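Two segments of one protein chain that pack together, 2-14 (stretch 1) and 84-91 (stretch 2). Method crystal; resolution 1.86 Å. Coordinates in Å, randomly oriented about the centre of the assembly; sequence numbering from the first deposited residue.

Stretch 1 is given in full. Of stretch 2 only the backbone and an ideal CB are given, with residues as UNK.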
# COMPACT_ATOMS: atom_id res chain seq x y z
N PRO A 2 -6.86 23.46 8.66
CA PRO A 2 -8.19 23.02 8.23
C PRO A 2 -9.21 23.10 9.37
O PRO A 2 -8.82 23.17 10.54
CB PRO A 2 -7.97 21.57 7.78
CG PRO A 2 -6.63 21.19 8.27
CD PRO A 2 -5.83 22.44 8.39
N PRO A 3 -10.51 23.09 9.03
CA PRO A 3 -11.56 23.12 10.04
C PRO A 3 -11.50 21.88 10.92
O PRO A 3 -11.34 20.77 10.41
CB PRO A 3 -12.85 23.15 9.21
CG PRO A 3 -12.46 22.59 7.89
CD PRO A 3 -11.06 23.03 7.66
N LEU A 4 -11.63 22.07 12.23
CA LEU A 4 -11.52 20.96 13.16
C LEU A 4 -12.83 20.76 13.92
O LEU A 4 -13.61 21.69 14.11
CB LEU A 4 -10.38 21.20 14.13
CG LEU A 4 -9.08 21.56 13.40
CD1 LEU A 4 -8.05 22.10 14.36
CD2 LEU A 4 -8.54 20.34 12.65
N LYS A 5 -13.05 19.52 14.34
CA LYS A 5 -14.20 19.20 15.18
C LYS A 5 -13.67 18.47 16.38
O LYS A 5 -12.87 17.56 16.23
CB LYS A 5 -15.22 18.34 14.43
CG LYS A 5 -16.33 19.14 13.80
CD LYS A 5 -17.11 18.32 12.79
CE LYS A 5 -17.70 17.08 13.40
NZ LYS A 5 -18.79 16.54 12.53
N SER A 6 -14.12 18.86 17.57
CA SER A 6 -13.71 18.15 18.76
C SER A 6 -14.08 16.67 18.62
O SER A 6 -15.23 16.33 18.29
CB SER A 6 -14.36 18.76 20.01
OG SER A 6 -13.75 18.24 21.18
N GLY A 7 -13.10 15.79 18.81
CA GLY A 7 -13.35 14.36 18.77
C GLY A 7 -13.10 13.73 17.41
O GLY A 7 -13.32 12.53 17.24
N PHE A 8 -12.65 14.53 16.45
CA PHE A 8 -12.39 14.05 15.10
C PHE A 8 -11.00 14.43 14.64
O PHE A 8 -10.35 15.28 15.25
CB PHE A 8 -13.41 14.62 14.11
CG PHE A 8 -14.80 14.11 14.32
CD1 PHE A 8 -15.59 14.62 15.34
CD2 PHE A 8 -15.31 13.12 13.50
CE1 PHE A 8 -16.88 14.14 15.54
CE2 PHE A 8 -16.60 12.64 13.69
CZ PHE A 8 -17.39 13.15 14.71
N VAL A 9 -10.53 13.78 13.59
CA VAL A 9 -9.35 14.23 12.85
C VAL A 9 -9.83 14.74 11.49
O VAL A 9 -10.72 14.16 10.87
CB VAL A 9 -8.31 13.10 12.65
CG1 VAL A 9 -7.22 13.53 11.68
CG2 VAL A 9 -7.71 12.68 13.99
N THR A 10 -9.26 15.84 11.04
CA THR A 10 -9.61 16.35 9.72
C THR A 10 -8.55 15.94 8.70
O THR A 10 -7.35 16.05 8.97
CB THR A 10 -9.78 17.88 9.73
OG1 THR A 10 -10.80 18.23 10.67
CG2 THR A 10 -10.15 18.41 8.35
N LEU A 11 -9.01 15.46 7.55
CA LEU A 11 -8.15 15.18 6.41
C LEU A 11 -8.44 16.21 5.31
O LEU A 11 -9.50 16.21 4.70
CB LEU A 11 -8.40 13.76 5.92
CG LEU A 11 -8.33 12.68 7.00
CD1 LEU A 11 -8.72 11.35 6.43
CD2 LEU A 11 -6.94 12.61 7.65
N GLN A 12 -7.49 17.11 5.07
CA GLN A 12 -7.69 18.20 4.12
C GLN A 12 -7.08 17.86 2.77
O GLN A 12 -5.88 17.60 2.69
CB GLN A 12 -7.07 19.50 4.66
CG GLN A 12 -7.08 20.66 3.68
CD GLN A 12 -8.48 21.25 3.52
OE1 GLN A 12 -9.09 21.71 4.49
NE2 GLN A 12 -9.01 21.20 2.31
N VAL A 13 -7.89 17.85 1.71
CA VAL A 13 -7.32 17.67 0.37
C VAL A 13 -6.76 19.00 -0.11
O VAL A 13 -7.43 20.04 -0.02
CB VAL A 13 -8.35 17.13 -0.66
CG1 VAL A 13 -7.69 16.92 -2.03
CG2 VAL A 13 -8.97 15.81 -0.18
N LYS A 14 -5.52 18.98 -0.60
CA LYS A 14 -4.91 20.17 -1.20
C LYS A 14 -4.58 19.92 -2.68
O LYS A 14 -3.84 18.99 -3.02
CB LYS A 14 -3.66 20.58 -0.44
CG LYS A 14 -2.99 21.84 -0.97
CD LYS A 14 -3.75 23.09 -0.57
CE LYS A 14 -3.06 24.32 -1.15
NZ LYS A 14 -1.57 24.20 -1.02
N UNK A 84 -16.89 19.92 -0.82
CA UNK A 84 -16.21 19.93 0.48
C UNK A 84 -14.80 19.39 0.28
O UNK A 84 -14.63 18.26 -0.19
CB UNK A 84 -16.97 19.10 1.52
N UNK A 85 -13.80 20.19 0.63
CA UNK A 85 -12.41 19.87 0.29
C UNK A 85 -11.72 19.05 1.37
O UNK A 85 -10.55 18.68 1.23
CB UNK A 85 -11.62 21.16 0.05
N UNK A 86 -12.44 18.79 2.45
CA UNK A 86 -11.87 18.10 3.61
C UNK A 86 -12.85 17.03 4.09
O UNK A 86 -14.05 17.11 3.84
CB UNK A 86 -11.55 19.09 4.73
N UNK A 87 -12.30 16.05 4.81
CA UNK A 87 -13.09 15.02 5.46
C UNK A 87 -12.84 15.03 6.97
O UNK A 87 -11.74 15.34 7.43
CB UNK A 87 -12.77 13.65 4.87
N UNK A 88 -13.87 14.70 7.75
CA UNK A 88 -13.69 14.39 9.17
C UNK A 88 -13.67 12.89 9.35
O UNK A 88 -14.51 12.21 8.77
CB UNK A 88 -14.79 15.02 10.02
N UNK A 89 -12.74 12.35 10.14
CA UNK A 89 -12.86 10.95 10.53
C UNK A 89 -12.90 10.80 12.04
O UNK A 89 -12.25 11.57 12.77
CB UNK A 89 -11.70 10.13 9.95
N UNK A 90 -13.69 9.82 12.52
CA UNK A 90 -13.67 9.37 13.90
C UNK A 90 -12.70 8.20 13.97
O UNK A 90 -12.07 7.93 12.95
CB UNK A 90 -15.07 8.98 14.39
N UNK A 91 -12.58 7.53 15.12
CA UNK A 91 -11.83 6.28 15.19
C UNK A 91 -12.33 5.37 14.06
O UNK A 91 -13.53 5.33 13.79
CB UNK A 91 -11.99 5.61 16.56

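Residues 9-14 of stretch 1 form a strand, and 86-89 runs antiparallel to it, the axes at 161° and 4.5 Å at closest approach. Side chains at 86 and 88 therefore share a face with Thr 10 and Gln 12, and those at 87 and 89 the other with Val 9 and Leu 11.

At position 84 no atom of stretch 1 lies within 5.5 Å of the ideal CB, so many residues would suit. It is Gln 84, whose NE2 donates to the backbone O of position 86 at 2.9 Å.

Position 85 has phi/psi of -91/-2 and a CB pointing sideways, 3.5 Å from Gln 12 NE2. A short polar acceptor such as Ser, Thr, Asn or Asp is favoured. Ser 85 OG, at chi1 p, accepts from Gln 12 NE2 at 2.8 Å, while Val 13 N donates to Ser 85 O at 2.8 Å.

At position 86 the ideal CB is 3.6 Å from Gln 12 OE1, and the Pro 3 ring lies further along this face. A flat ring could reach that proline; a long aliphatic chain is also plausible. Tyr 86, at chi1 p, places its ring under Pro 3: Pro 3 CG is 3.5 Å from the centroid of the Tyr 86 ring and 5° off its normal, a CH-pi contact.

Position 87 pairs with Leu 11, its ideal CB 4.2 Å from Leu 11 O. Small or medium apolar residues fit. Ala 87 CB is 4.5 Å from Leu 11 CB; Ala 87 N donates to Leu 11 O at 2.8 Å, and Leu 11 N to Ala 87 O at 2.7 Å.

At position 88 the ideal CB is 4.0 Å from Phe 8 CD2 and 4.9 Å from Lys 5 CD. Lys 5 supplies methylenes and a charge, which suits an aromatic, though Leu or Met could pack here. Tyr 88 lays one ring face against Lys 5, with Lys 5 CD 3.5 Å from the Tyr 88 ring centroid and Lys 5 NZ 4.6 Å from it, an off-centre cation-pi contact. A water bridges Tyr 88 OH (2.9 Å) and Leu 4 O (2.7 Å).

Position 89 faces Val 9 and Leu 11 CD1, 4.8 Å from its ideal CB, calling for Val, Ile or Leu. Ile 89 packs CG2 3.9 Å from Leu 11 CD1 and CG1 3.9 Å from Val 9 CB.

The ideal CB of position 90 points sideways, 4.0 Å from Phe 8 CE2; an apolar residue suits. Pro 90 keeps that contact.

Position 91 points away, so polar residues are natural: Lys 91.

Stretch 2 (84-91) QSYAYIPK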
# COMPACT_ATOMS: atom_id res chain seq x y z
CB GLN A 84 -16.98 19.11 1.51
CG GLN A 84 -16.39 19.18 2.92
CD GLN A 84 -17.30 18.59 3.98
OE1 GLN A 84 -18.45 19.01 4.13
NE2 GLN A 84 -16.80 17.60 4.71
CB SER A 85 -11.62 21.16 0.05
OG SER A 85 -11.53 21.92 1.25
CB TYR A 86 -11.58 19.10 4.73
CG TYR A 86 -12.81 19.90 5.10
CD1 TYR A 86 -13.12 21.08 4.44
CD2 TYR A 86 -13.70 19.44 6.08
CE1 TYR A 86 -14.27 21.80 4.75
CE2 TYR A 86 -14.86 20.16 6.40
CZ TYR A 86 -15.13 21.34 5.73
OH TYR A 86 -16.26 22.06 6.04
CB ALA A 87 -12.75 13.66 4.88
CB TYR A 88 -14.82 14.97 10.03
CG TYR A 88 -15.00 16.46 9.96
CD1 TYR A 88 -14.09 17.32 10.57
CD2 TYR A 88 -16.10 17.02 9.32
CE1 TYR A 88 -14.26 18.68 10.53
CE2 TYR A 88 -16.28 18.39 9.27
CZ TYR A 88 -15.36 19.21 9.88
OH TYR A 88 -15.50 20.57 9.85
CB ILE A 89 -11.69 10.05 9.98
CG1 ILE A 89 -10.33 10.59 10.40
CG2 ILE A 89 -11.77 9.92 8.47
CD1 ILE A 89 -9.23 9.56 10.32
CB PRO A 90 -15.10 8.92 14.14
CG PRO A 90 -15.46 8.29 12.82
CD PRO A 90 -14.73 9.11 11.75
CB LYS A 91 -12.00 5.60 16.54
CG LYS A 91 -11.48 6.39 17.73
CD LYS A 91 -9.97 6.39 17.78
CE LYS A 91 -9.46 7.04 19.07
NZ LYS A 91 -9.99 6.35 20.30
O HOH W 1 -15.25 22.44 12.07
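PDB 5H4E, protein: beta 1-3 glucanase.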